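Local coordinates for Lmo0651 protein (Listeria monocytogenes serovar 1/2a, PDB 6EP3) that probably binds specific DNA sites as a GntR-family transcription factor, controls expression of the Agr system and mediates virulence, at residues N3-T7 with L8-V12. Residues are numbered along the deposited sequence; the frame is centred on the assembly and turned at random.
Sequences NKFKT and LDKMV
One face of the Phe5 ring lies against the first turn of helix 8-21, with Met11 CA almost straight above its centre, 3.6 Å from the ring centroid and 11° off the normal, a CH-pi contact made by the helix backbone itself. Beside it, Met11 CB and CG continue over the CG–CD1–CE1 side of the ring. The edge is met in plane by Lys10, whose CE comes to 3.5 Å from Phe5 CD2. Met11 CG lies opposite the backbone N about the CA–CB bond (chi1 166°), and the chain bends at chi3, which brings CE back to 3.6 Å from Phe5 CD1; Met11 SD stands obliquely, 5.4 Å from the Phe5 ring centroid, in a Met-aromatic contact. The Lys10 chain, bent at chi2 and chi4, runs past the ring edge and finishes beside Lys6, its NZ 3.4 Å from Lys6 CB. Nearer the helix start, chi1 of 73° turns Thr7 OG1 to where it accepts a hydrogen bond from Lys10 N at 3.2 Å, while Thr7 O takes a weak bond from Met11 N. Leu8 and Val12 touch Val42, in the loop between helices 33-40 and 44-56. Here Phe5 packs the N-terminal arm against the helix that Thr7 N-caps, the first helix of the winged helix-turn-helix domain of GntR-family regulators.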
loop_
_atom_site.group_PDB
_atom_site.type_symbol
_atom_site.label_atom_id
_atom_site.label_comp_id
_atom_site.label_asym_id
_atom_site.label_seq_id
_atom_site.Cartn_x
_atom_site.Cartn_y
_atom_site.Cartn_z
ATOM N N ASN B 3 -19.377 13.034 15.715
ATOM C CA ASN B 3 -20.684 13.677 15.798
ATOM C C ASN B 3 -21.760 12.761 16.381
ATOM O O ASN B 3 -22.667 13.222 17.074
ATOM C CB ASN B 3 -21.116 14.170 14.414
ATOM C CG ASN B 3 -22.046 15.360 14.488
ATOM O OD1 ASN B 3 -22.107 16.049 15.506
ATOM N ND2 ASN B 3 -22.780 15.607 13.411
ATOM N N LYS B 4 -21.651 11.464 16.099
ATOM C CA LYS B 4 -22.641 10.488 16.539
ATOM C C LYS B 4 -21.908 9.155 16.717
ATOM O O LYS B 4 -22.108 8.197 15.962
ATOM C CB LYS B 4 -23.809 10.456 15.543
ATOM C CG LYS B 4 -25.009 11.287 16.037
ATOM C CD LYS B 4 -26.105 11.411 14.997
ATOM C CE LYS B 4 -27.477 11.345 15.632
ATOM N NZ LYS B 4 -27.419 11.861 17.035
ATOM N N PHE B 5 -21.057 9.093 17.742
ATOM C CA PHE B 5 -20.189 7.947 17.975
ATOM C C PHE B 5 -20.902 6.850 18.752
ATOM O O PHE B 5 -21.842 7.101 19.514
ATOM C CB PHE B 5 -18.936 8.383 18.735
ATOM C CG PHE B 5 -18.113 9.401 18.003
ATOM C CD1 PHE B 5 -17.992 10.687 18.503
ATOM C CD2 PHE B 5 -17.469 9.083 16.817
ATOM C CE1 PHE B 5 -17.240 11.638 17.841
ATOM C CE2 PHE B 5 -16.715 10.031 16.146
ATOM C CZ PHE B 5 -16.600 11.311 16.660
ATOM N N LYS B 6 -20.443 5.617 18.531
ATOM C CA LYS B 6 -20.948 4.445 19.225
ATOM C C LYS B 6 -19.924 3.778 20.127
ATOM O O LYS B 6 -20.320 3.006 21.005
ATOM C CB LYS B 6 -21.462 3.402 18.219
ATOM C CG LYS B 6 -22.561 3.906 17.305
ATOM C CD LYS B 6 -23.903 3.830 18.009
ATOM C CE LYS B 6 -25.032 3.502 17.048
ATOM N NZ LYS B 6 -26.339 4.005 17.559
ATOM N N THR B 7 -18.633 4.051 19.945
ATOM C CA THR B 7 -17.589 3.506 20.800
ATOM C C THR B 7 -16.634 4.614 21.216
ATOM O O THR B 7 -16.478 5.618 20.514
ATOM C CB THR B 7 -16.784 2.403 20.098
ATOM O OG1 THR B 7 -15.927 2.996 19.116
ATOM C CG2 THR B 7 -17.704 1.398 19.422
ATOM N N LEU B 8 -15.973 4.413 22.358
ATOM C CA LEU B 8 -15.019 5.410 22.828
ATOM C C LEU B 8 -13.756 5.413 21.980
ATOM O O LEU B 8 -13.146 6.471 21.783
ATOM C CB LEU B 8 -14.672 5.166 24.297
ATOM C CG LEU B 8 -13.669 6.159 24.887
ATOM C CD1 LEU B 8 -14.220 7.569 24.796
ATOM C CD2 LEU B 8 -13.331 5.810 26.325
ATOM N N ASP B 9 -13.362 4.252 21.451
ATOM C CA ASP B 9 -12.159 4.184 20.629
ATOM C C ASP B 9 -12.303 5.042 19.379
ATOM O O ASP B 9 -11.536 5.991 19.168
ATOM C CB ASP B 9 -11.853 2.733 20.253
ATOM C CG ASP B 9 -11.458 1.888 21.450
ATOM O OD1 ASP B 9 -12.048 0.803 21.631
ATOM O OD2 ASP B 9 -10.553 2.303 22.204
ATOM N N LYS B 10 -13.304 4.738 18.547
ATOM C CA LYS B 10 -13.438 5.441 17.276
ATOM C C LYS B 10 -13.544 6.949 17.489
ATOM O O LYS B 10 -12.827 7.719 16.841
ATOM C CB LYS B 10 -14.625 4.877 16.480
ATOM C CG LYS B 10 -15.982 5.530 16.690
ATOM C CD LYS B 10 -16.812 5.476 15.410
ATOM C CE LYS B 10 -18.259 5.868 15.661
ATOM N NZ LYS B 10 -19.094 4.724 16.109
ATOM N N MET B 11 -14.368 7.381 18.449
ATOM C CA MET B 11 -14.424 8.789 18.830
ATOM C C MET B 11 -13.023 9.363 18.958
ATOM O O MET B 11 -12.646 10.293 18.235
ATOM C CB MET B 11 -15.188 8.956 20.148
ATOM C CG MET B 11 -14.995 10.328 20.786
ATOM S SD MET B 11 -15.718 10.480 22.432
ATOM C CE MET B 11 -17.420 10.866 22.017
ATOM N N VAL B 12 -12.226 8.784 19.859
ATOM C CA VAL B 12 -10.885 9.308 20.100
ATOM C C VAL B 12 -10.113 9.345 18.792
ATOM O O VAL B 12 -9.562 10.382 18.399
ATOM C CB VAL B 12 -10.160 8.458 21.158
ATOM C CG1 VAL B 12 -8.662 8.722 21.119
ATOM C CG2 VAL B 12 -10.719 8.744 22.531
#